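Local coordinates for extracellular solute-binding protein, family 5 (Chelativorans sp., PDB 6WM6), which binds EDTA and other aminopolycarboxylates in the periplasm, probably as the solute-binding component of an ABC transporter, at residues A[35-40]-A[88-93]; A[148-153]-A[205-210]; A[326-331]-A[370-375]. All blocks are in the same frame, centred on the assembly; numbering follows the deposited sequence.

Contact 1. Residues A[35-40]-A[88-93]; sequences LITTVN and QPDFTL
Two donors, both from T92, grip OD1 of D90, the best-held polar atom here. The hydroxyl OG1 of T92 gives the shorter bond, 2.7 Å to D90 OD1, and the backbone N of T92 reaches the same D90 OD1 at 3.3 Å, closing an Asx turn. Both donors come from above the carboxylate plane. CG of D90 sits in the crowded position between its own N and carbonyl carbon (chi1 60°), which folds the carboxylate back toward the chain that follows. D90 is also the third residue of a type I beta turn, Q88 to F91, closed by the bond from F91 N to Q88 O, so two overlapping turns brace this part of the loop.

No hydrogen bond joins 35-40 to 88-93; the two loops meet through van der Waals contact, carbon against carbon or against a carbonyl or carboxylate oxygen. P89, buried, points its CB toward 35-40, and that CB lies 3.4 Å from O of I36. The two branches of I36 divide the work. CG1, anti to the backbone N (chi1 -165°), meets P89 CB at 3.9 Å, whereas CG2 rests beside N and CB of D90. Next along, the methyl CG2 of T37 is set against the carboxylate, 3.7 Å from D90 CG. The partner loop has its own brace, since N of L35 donates to OG1 of T38 at 2.9 Å and T38 N returns to L35 O.

Beyond the pair, N546 and Y554 also touch P89, and N301 touches I36, so the contact belongs to a wider meeting of loops. With each bend holding itself by internal hydrogen bonds, what passes between them is van der Waals contact, dependent on shape and lacking the directionality of a polar link.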
loop_
_atom_site.group_PDB
_atom_site.type_symbol
_atom_site.label_atom_id
_atom_site.label_comp_id
_atom_site.label_asym_id
_atom_site.label_seq_id
_atom_site.Cartn_x
_atom_site.Cartn_y
_atom_site.Cartn_z
ATOM N N LEU A 35 8.921 -6.632 20.254
ATOM C CA LEU A 35 9.366 -5.892 19.083
ATOM C C LEU A 35 8.215 -5.837 18.095
ATOM O O LEU A 35 7.237 -6.569 18.230
ATOM C CB LEU A 35 10.555 -6.568 18.412
ATOM C CG LEU A 35 11.947 -6.402 19.055
ATOM C CD1 LEU A 35 11.949 -6.733 20.515
ATOM C CD2 LEU A 35 12.932 -7.284 18.279
ATOM N N ILE A 36 8.348 -5.006 17.061
ATOM C CA ILE A 36 7.252 -4.905 16.088
ATOM C C ILE A 36 6.961 -6.243 15.441
ATOM O O ILE A 36 5.827 -6.523 15.073
ATOM C CB ILE A 36 7.587 -3.783 15.076
ATOM C CG1 ILE A 36 6.326 -3.398 14.287
ATOM C CG2 ILE A 36 8.703 -4.185 14.131
ATOM C CD1 ILE A 36 5.305 -2.707 15.051
ATOM N N THR A 37 7.959 -7.112 15.340
ATOM C CA THR A 37 7.802 -8.419 14.734
ATOM C C THR A 37 7.341 -9.495 15.714
ATOM O O THR A 37 6.990 -10.608 15.253
ATOM C CB THR A 37 9.164 -8.854 14.157
ATOM O OG1 THR A 37 10.132 -8.738 15.192
ATOM C CG2 THR A 37 9.552 -7.987 12.966
ATOM N N THR A 38 7.299 -9.223 17.019
ATOM C CA THR A 38 6.933 -10.223 18.018
ATOM C C THR A 38 5.768 -9.796 18.913
ATOM O O THR A 38 5.424 -10.548 19.845
ATOM C CB THR A 38 8.131 -10.625 18.895
ATOM O OG1 THR A 38 8.600 -9.477 19.596
ATOM C CG2 THR A 38 9.245 -11.209 18.044
ATOM N N VAL A 39 5.126 -8.654 18.645
ATOM C CA VAL A 39 3.970 -8.229 19.445
ATOM C C VAL A 39 2.947 -9.372 19.472
ATOM O O VAL A 39 2.675 -10.015 18.462
ATOM C CB VAL A 39 3.356 -6.970 18.793
ATOM C CG1 VAL A 39 2.034 -6.582 19.525
ATOM C CG2 VAL A 39 4.320 -5.764 18.844
ATOM N N ASN A 40 2.374 -9.618 20.641
ATOM C CA ASN A 40 1.281 -10.568 20.789
ATOM C C ASN A 40 1.642 -11.969 20.310
ATOM O O ASN A 40 0.878 -12.624 19.601
ATOM C CB ASN A 40 -0.003 -10.077 20.087
ATOM C CG ASN A 40 -1.220 -10.922 20.428
ATOM O OD1 ASN A 40 -1.260 -11.568 21.472
ATOM N ND2 ASN A 40 -2.187 -10.931 19.545
ATOM N N GLN A 88 7.263 -8.188 6.226
ATOM C CA GLN A 88 7.169 -8.361 7.667
ATOM C C GLN A 88 6.915 -7.027 8.352
ATOM O O GLN A 88 7.071 -5.956 7.750
ATOM C CB GLN A 88 8.489 -8.937 8.208
ATOM C CG GLN A 88 8.950 -10.216 7.527
ATOM C CD GLN A 88 7.981 -11.336 7.743
ATOM O OE1 GLN A 88 7.795 -11.793 8.891
ATOM N NE2 GLN A 88 7.331 -11.785 6.691
ATOM N N PRO A 89 6.589 -7.044 9.647
ATOM C CA PRO A 89 6.214 -5.780 10.301
ATOM C C PRO A 89 7.322 -4.761 10.363
ATOM O O PRO A 89 7.011 -3.559 10.455
ATOM C CB PRO A 89 5.725 -6.224 11.695
ATOM C CG PRO A 89 5.132 -7.586 11.434
ATOM C CD PRO A 89 6.064 -8.217 10.397
ATOM N N ASP A 90 8.588 -5.191 10.344
ATOM C CA ASP A 90 9.718 -4.263 10.298
ATOM C C ASP A 90 10.041 -3.804 8.879
ATOM O O ASP A 90 11.064 -3.143 8.680
ATOM C CB ASP A 90 10.938 -4.894 10.978
ATOM C CG ASP A 90 11.390 -6.182 10.326
ATOM O OD1 ASP A 90 10.840 -6.603 9.304
ATOM O OD2 ASP A 90 12.369 -6.787 10.864
ATOM N N PHE A 91 9.180 -4.105 7.911
ATOM C CA PHE A 91 9.265 -3.669 6.510
ATOM C C PHE A 91 10.375 -4.384 5.746
ATOM O O PHE A 91 10.791 -3.923 4.677
ATOM C CB PHE A 91 9.356 -2.146 6.370
ATOM C CG PHE A 91 8.651 -1.581 5.147
ATOM C CD1 PHE A 91 7.439 -2.071 4.693
ATOM C CD2 PHE A 91 9.193 -0.510 4.490
ATOM C CE1 PHE A 91 6.790 -1.497 3.589
ATOM C CE2 PHE A 91 8.549 0.058 3.389
ATOM C CZ PHE A 91 7.368 -0.433 2.952
ATOM N N THR A 92 10.843 -5.523 6.238
ATOM C CA THR A 92 11.780 -6.373 5.523
ATOM C C THR A 92 11.014 -7.462 4.779
ATOM O O THR A 92 9.848 -7.750 5.064
ATOM C CB THR A 92 12.805 -7.014 6.452
ATOM O OG1 THR A 92 12.181 -7.907 7.366
ATOM C CG2 THR A 92 13.580 -5.947 7.239
ATOM N N LEU A 93 11.680 -8.056 3.799
ATOM C CA LEU A 93 11.162 -9.208 3.077
ATOM C C LEU A 93 11.763 -10.475 3.654
ATOM O O LEU A 93 12.985 -10.573 3.810
ATOM C CB LEU A 93 11.532 -9.109 1.592
ATOM C CG LEU A 93 10.718 -8.124 0.786
ATOM C CD1 LEU A 93 11.338 -7.892 -0.589
ATOM C CD2 LEU A 93 9.286 -8.588 0.627
#

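Contact 2. Residues A[148-153]-A[205-210]; sequences ECLINA and SYNNFL
Two hydrogen bonds at one amide, one given and one taken, make the polar part of this contact. N207, on helix 202-212, points its side chain at the loop 148-153 and uses both ends of the carboxamide on the backbone either side of C149. Its OD1 takes the N-H of L150 at 2.9 Å, in the carbonyl plane and on a lone pair, with an angle of 168° at the hydrogen. Its ND2 donates to O of E148, also at 2.9 Å; this bond is nearly as straight and lies close to the amide plane of N207, though ND2 stands above the carbonyl plane of E148. Gripped at both ends, the amide has its rotation fixed. L150 is the centre of an inverse gamma turn, and its side chain crosses that of N207 at about a right angle, with CG 3.6 Å from OD1 of N207. The carbonyl O of L150 comes in at the edge of the Y206 ring.

The sulfur contact belongs to C149, whose disulfide partner is C146. Its SG lies 4.5 Å from the centroid of the Y206 ring, in an oblique sulfur-aromatic approach.

Apolar contacts extend along the same ring. CB of C149 meets CD2 of Y206, while CG2 of I151 touches CE2 of Y206 at 3.9 Å. CG of Y206 is anti to its backbone N (chi1 -179°), and the phenol reaches T64 and Q141, which hydrogen-bond to OH.

The loop is thus held through its main chain by a fixed amide, while the disulfide packs beside an aromatic ring whose hydroxyl is itself tied down, so polar and apolar forces pin the same few residues to the helix.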
loop_
_atom_site.group_PDB
_atom_site.type_symbol
_atom_site.label_atom_id
_atom_site.label_comp_id
_atom_site.label_asym_id
_atom_site.label_seq_id
_atom_site.Cartn_x
_atom_site.Cartn_y
_atom_site.Cartn_z
ATOM N N GLU A 148 -3.318 -9.374 -23.115
ATOM C CA GLU A 148 -4.694 -9.124 -22.723
ATOM C C GLU A 148 -4.942 -9.331 -21.229
ATOM O O GLU A 148 -6.047 -9.041 -20.754
ATOM C CB GLU A 148 -5.628 -10.048 -23.524
ATOM C CG GLU A 148 -5.470 -9.926 -25.035
ATOM C CD GLU A 148 -5.910 -8.573 -25.564
ATOM O OE1 GLU A 148 -6.572 -7.823 -24.815
ATOM O OE2 GLU A 148 -5.593 -8.261 -26.733
ATOM N N CYS A 149 -3.954 -9.805 -20.476
ATOM C CA CYS A 149 -4.124 -9.946 -19.037
ATOM C C CYS A 149 -4.240 -8.563 -18.408
ATOM O O CYS A 149 -3.371 -7.706 -18.613
ATOM C CB CYS A 149 -2.934 -10.682 -18.416
ATOM S SG CYS A 149 -2.909 -12.484 -18.627
ATOM N N LEU A 150 -5.296 -8.351 -17.621
ATOM C CA LEU A 150 -5.601 -7.038 -17.065
ATOM C C LEU A 150 -4.949 -6.929 -15.695
ATOM O O LEU A 150 -5.587 -7.048 -14.652
ATOM C CB LEU A 150 -7.107 -6.846 -16.972
ATOM C CG LEU A 150 -7.854 -7.050 -18.298
ATOM C CD1 LEU A 150 -9.332 -7.283 -18.037
ATOM C CD2 LEU A 150 -7.642 -5.859 -19.221
ATOM N N ILE A 151 -3.633 -6.673 -15.710
ATOM C CA ILE A 151 -2.825 -6.703 -14.497
ATOM C C ILE A 151 -2.785 -5.329 -13.850
ATOM O O ILE A 151 -3.020 -4.295 -14.496
ATOM C CB ILE A 151 -1.404 -7.232 -14.742
ATOM C CG1 ILE A 151 -0.518 -6.179 -15.425
ATOM C CG2 ILE A 151 -1.438 -8.513 -15.560
ATOM C CD1 ILE A 151 0.937 -6.608 -15.555
ATOM N N ASN A 152 -2.426 -5.309 -12.572
ATOM C CA ASN A 152 -2.159 -4.047 -11.893
ATOM C C ASN A 152 -0.841 -3.430 -12.367
ATOM O O ASN A 152 -0.811 -2.294 -12.853
ATOM C CB ASN A 152 -2.134 -4.245 -10.391
ATOM C CG ASN A 152 -1.826 -2.958 -9.672
ATOM O OD1 ASN A 152 -2.492 -1.946 -9.891
ATOM N ND2 ASN A 152 -0.809 -2.977 -8.860
ATOM N N ALA A 153 0.274 -4.152 -12.190
ATOM C CA ALA A 153 1.561 -3.664 -12.681
ATOM C C ALA A 153 2.538 -4.829 -12.743
ATOM O O ALA A 153 2.397 -5.795 -12.002
ATOM C CB ALA A 153 2.138 -2.578 -11.762
ATOM N N SER A 205 -8.049 -17.430 -18.425
ATOM C CA SER A 205 -7.951 -18.014 -17.094
ATOM C C SER A 205 -7.583 -16.975 -16.043
ATOM O O SER A 205 -8.067 -17.054 -14.908
ATOM C CB SER A 205 -6.958 -19.178 -17.092
ATOM O OG SER A 205 -5.638 -18.736 -17.351
ATOM N N TYR A 206 -6.755 -15.996 -16.401
ATOM C CA TYR A 206 -6.360 -14.951 -15.468
ATOM C C TYR A 206 -7.478 -13.941 -15.256
ATOM O O TYR A 206 -7.791 -13.564 -14.102
ATOM C CB TYR A 206 -5.093 -14.280 -15.996
ATOM C CG TYR A 206 -4.545 -13.188 -15.113
ATOM C CD1 TYR A 206 -3.675 -13.481 -14.070
ATOM C CD2 TYR A 206 -4.902 -11.856 -15.316
ATOM C CE1 TYR A 206 -3.153 -12.467 -13.264
ATOM C CE2 TYR A 206 -4.391 -10.855 -14.519
ATOM C CZ TYR A 206 -3.521 -11.172 -13.491
ATOM O OH TYR A 206 -3.025 -10.144 -12.722
ATOM N N ASN A 207 -8.085 -13.482 -16.350
ATOM C CA ASN A 207 -9.098 -12.443 -16.275
ATOM C C ASN A 207 -10.455 -12.968 -15.811
ATOM O O ASN A 207 -11.243 -12.194 -15.256
ATOM C CB ASN A 207 -9.285 -11.786 -17.655
ATOM C CG ASN A 207 -8.091 -10.976 -18.097
ATOM O OD1 ASN A 207 -7.316 -10.469 -17.291
ATOM N ND2 ASN A 207 -7.945 -10.816 -19.403
ATOM N N ASN A 208 -10.758 -14.247 -16.034
ATOM C CA ASN A 208 -12.065 -14.806 -15.706
ATOM C C ASN A 208 -11.965 -15.820 -14.571
ATOM O O ASN A 208 -12.339 -15.504 -13.444
ATOM C CB ASN A 208 -12.717 -15.380 -16.967
ATOM C CG ASN A 208 -12.836 -14.342 -18.073
ATOM O OD1 ASN A 208 -12.450 -14.586 -19.216
ATOM N ND2 ASN A 208 -13.348 -13.167 -17.729
ATOM N N PHE A 209 -11.439 -17.019 -14.822
ATOM C CA PHE A 209 -11.376 -18.049 -13.782
ATOM C C PHE A 209 -10.781 -17.540 -12.471
ATOM O O PHE A 209 -11.403 -17.672 -11.412
ATOM C CB PHE A 209 -10.591 -19.256 -14.307
ATOM C CG PHE A 209 -10.321 -20.312 -13.279
ATOM C CD1 PHE A 209 -11.373 -21.032 -12.695
ATOM C CD2 PHE A 209 -9.021 -20.612 -12.904
ATOM C CE1 PHE A 209 -11.100 -22.013 -11.752
ATOM C CE2 PHE A 209 -8.755 -21.598 -11.951
ATOM C CZ PHE A 209 -9.806 -22.294 -11.384
ATOM N N LEU A 210 -9.580 -16.954 -12.502
ATOM C CA LEU A 210 -8.918 -16.581 -11.263
ATOM C C LEU A 210 -9.501 -15.314 -10.654
ATOM O O LEU A 210 -9.343 -15.099 -9.448
ATOM C CB LEU A 210 -7.414 -16.391 -11.493
ATOM C CG LEU A 210 -6.635 -17.669 -11.818
ATOM C CD1 LEU A 210 -5.185 -17.355 -12.097
ATOM C CD2 LEU A 210 -6.745 -18.683 -10.675
#

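Contact 3. Residues A[326-331]-A[370-375]; sequences AVLTAI and RGYGTG
L328 opens the contact from the last turns of helix 321-330. Its CD1 methyl lies over one face of the Y372 ring, 4.1 Å from the centroid in a CH-pi contact and offset toward the rim, while CB packs against CG of Y372. The opposite face is covered by CB of R370, 3.7 Å above the plane, so the phenol is sandwiched between aliphatic groups. The carbonyl O of L328 accepts from N of G373 at 2.8 Å in a nearly straight bond (172°), with the donor above the carbonyl plane.

T329 follows, OG1 anti to its carbonyl carbon (chi1 -62°) and near the edge of the Y372 ring. This hydroxyl bonds to O of K325, one helical turn back. A water donates to both OG1 of T329 and O of R370, 2.7 Å from each. CA of T329 makes a CA-H...O contact with O of G371. A330 takes part through its carbonyl O, which receives a CA-H...O contact from CA of G375 at 3.4 Å.

O of I331, the first residue past the helix, accepts from N of G375 at 3.0 Å through a bent bond (137°). The facing loop turns sharply: G371, just after helix 366-369, closes it in a Schellman motif and begins a type II beta turn to T374, whose OG1 donates back to O of G371 at 2.8 Å. At the far end of its ring Y372 hydrogen-bonds through OH to O of M519. An alanine here, without the ring between L328 and R370 and the hydroxyl bonded to M519, would probably hold the loop less firmly against the helix.

Carbonyls at and just past the end of one helix thus serve as acceptors for a glycine-rich turn, joining helix 321-330 to the connection into helix 377-386 through backbone hydrogen bonds together with the packing of L328 on Y372.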
loop_
_atom_site.group_PDB
_atom_site.type_symbol
_atom_site.label_atom_id
_atom_site.label_comp_id
_atom_site.label_asym_id
_atom_site.label_seq_id
_atom_site.Cartn_x
_atom_site.Cartn_y
_atom_site.Cartn_z
ATOM N N ALA A 326 4.537 29.101 -3.597
ATOM C CA ALA A 326 3.993 30.018 -2.607
ATOM C C ALA A 326 2.989 29.317 -1.708
ATOM O O ALA A 326 3.030 29.463 -0.476
ATOM C CB ALA A 326 3.338 31.213 -3.300
ATOM N N VAL A 327 2.096 28.524 -2.296
ATOM C CA VAL A 327 1.129 27.768 -1.497
ATOM C C VAL A 327 1.840 26.838 -0.530
ATOM O O VAL A 327 1.503 26.779 0.666
ATOM C CB VAL A 327 0.143 27.026 -2.420
ATOM C CG1 VAL A 327 -0.595 25.903 -1.677
ATOM C CG2 VAL A 327 -0.824 28.029 -3.045
ATOM N N LEU A 328 2.831 26.099 -1.022
ATOM C CA LEU A 328 3.504 25.138 -0.147
ATOM C C LEU A 328 4.277 25.834 0.965
ATOM O O LEU A 328 4.355 25.312 2.084
ATOM C CB LEU A 328 4.429 24.227 -0.941
ATOM C CG LEU A 328 3.760 23.334 -1.995
ATOM C CD1 LEU A 328 4.766 22.336 -2.529
ATOM C CD2 LEU A 328 2.533 22.676 -1.428
ATOM N N THR A 329 4.817 27.023 0.697
ATOM C CA THR A 329 5.556 27.767 1.712
ATOM C C THR A 329 4.623 28.311 2.788
ATOM O O THR A 329 4.983 28.331 3.974
ATOM C CB THR A 329 6.328 28.882 1.019
ATOM O OG1 THR A 329 7.271 28.316 0.105
ATOM C CG2 THR A 329 7.098 29.763 2.014
ATOM N N ALA A 330 3.423 28.738 2.404
ATOM C CA ALA A 330 2.455 29.260 3.356
ATOM C C ALA A 330 1.852 28.177 4.240
ATOM O O ALA A 330 1.444 28.453 5.380
ATOM C CB ALA A 330 1.340 29.973 2.594
ATOM N N ILE A 331 1.756 26.941 3.749
ATOM C CA ILE A 331 1.216 25.865 4.578
ATOM C C ILE A 331 2.100 25.686 5.800
ATOM O O ILE A 331 3.331 25.632 5.705
ATOM C CB ILE A 331 1.084 24.582 3.742
ATOM C CG1 ILE A 331 -0.045 24.744 2.747
ATOM C CG2 ILE A 331 0.880 23.371 4.635
ATOM C CD1 ILE A 331 -0.140 23.622 1.721
ATOM N N ARG A 370 13.402 23.372 1.392
ATOM C CA ARG A 370 12.949 24.322 0.382
ATOM C C ARG A 370 11.998 25.352 0.939
ATOM O O ARG A 370 11.490 26.179 0.176
ATOM C CB ARG A 370 12.287 23.544 -0.763
ATOM C CG ARG A 370 13.324 22.827 -1.611
ATOM C CD ARG A 370 12.770 21.621 -2.390
ATOM N NE ARG A 370 13.864 21.065 -3.180
ATOM C CZ ARG A 370 14.853 20.323 -2.688
ATOM N NH1 ARG A 370 14.831 19.934 -1.421
ATOM N NH2 ARG A 370 15.844 19.960 -3.488
ATOM N N GLY A 371 11.764 25.344 2.244
ATOM C CA GLY A 371 10.833 26.252 2.876
ATOM C C GLY A 371 9.397 25.817 2.812
ATOM O O GLY A 371 8.517 26.527 3.327
ATOM N N TYR A 372 9.108 24.681 2.190
ATOM C CA TYR A 372 7.734 24.218 2.134
ATOM C C TYR A 372 7.293 23.780 3.525
ATOM O O TYR A 372 8.058 23.156 4.275
ATOM C CB TYR A 372 7.578 23.040 1.176
ATOM C CG TYR A 372 8.113 23.197 -0.237
ATOM C CD1 TYR A 372 8.344 24.447 -0.818
ATOM C CD2 TYR A 372 8.381 22.073 -1.000
ATOM C CE1 TYR A 372 8.848 24.547 -2.111
ATOM C CE2 TYR A 372 8.873 22.160 -2.275
ATOM C CZ TYR A 372 9.101 23.395 -2.833
ATOM O OH TYR A 372 9.631 23.462 -4.109
ATOM N N GLY A 373 6.056 24.081 3.873
ATOM C CA GLY A 373 5.512 23.658 5.159
ATOM C C GLY A 373 5.957 24.489 6.343
ATOM O O GLY A 373 5.651 24.125 7.480
ATOM N N THR A 374 6.651 25.600 6.119
ATOM C CA THR A 374 7.182 26.414 7.214
ATOM C C THR A 374 6.204 27.474 7.702
ATOM O O THR A 374 6.518 28.188 8.667
ATOM C CB THR A 374 8.518 27.060 6.828
ATOM O OG1 THR A 374 8.347 27.938 5.707
ATOM C CG2 THR A 374 9.559 26.008 6.504
ATOM N N GLY A 375 5.041 27.614 7.078
ATOM C CA GLY A 375 4.059 28.584 7.526
ATOM C C GLY A 375 4.505 30.011 7.326
ATOM O O GLY A 375 4.093 30.896 8.092
HETATM O O HOH W 1 9.990 28.440 -0.198
#

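From the N terminus, contact 1 comes first: it brings the loop ahead of strand 49-54 against the one between strands 85-87 and 93-95. Contact 2 then ties the loop after helix 131-141, which carries a disulfide, to helix 202-212. Contact 3 closes last, joining the end of helix 321-330 to the turn before helix 377-386. The three loops follow one another in series; none nests in or crosses another. Contacts 1 and 2 approach to about 15 Å between nearest atoms, whereas contacts 2 and 3 lie on opposite sides of the chain's centre, their own centres about 44 Å apart.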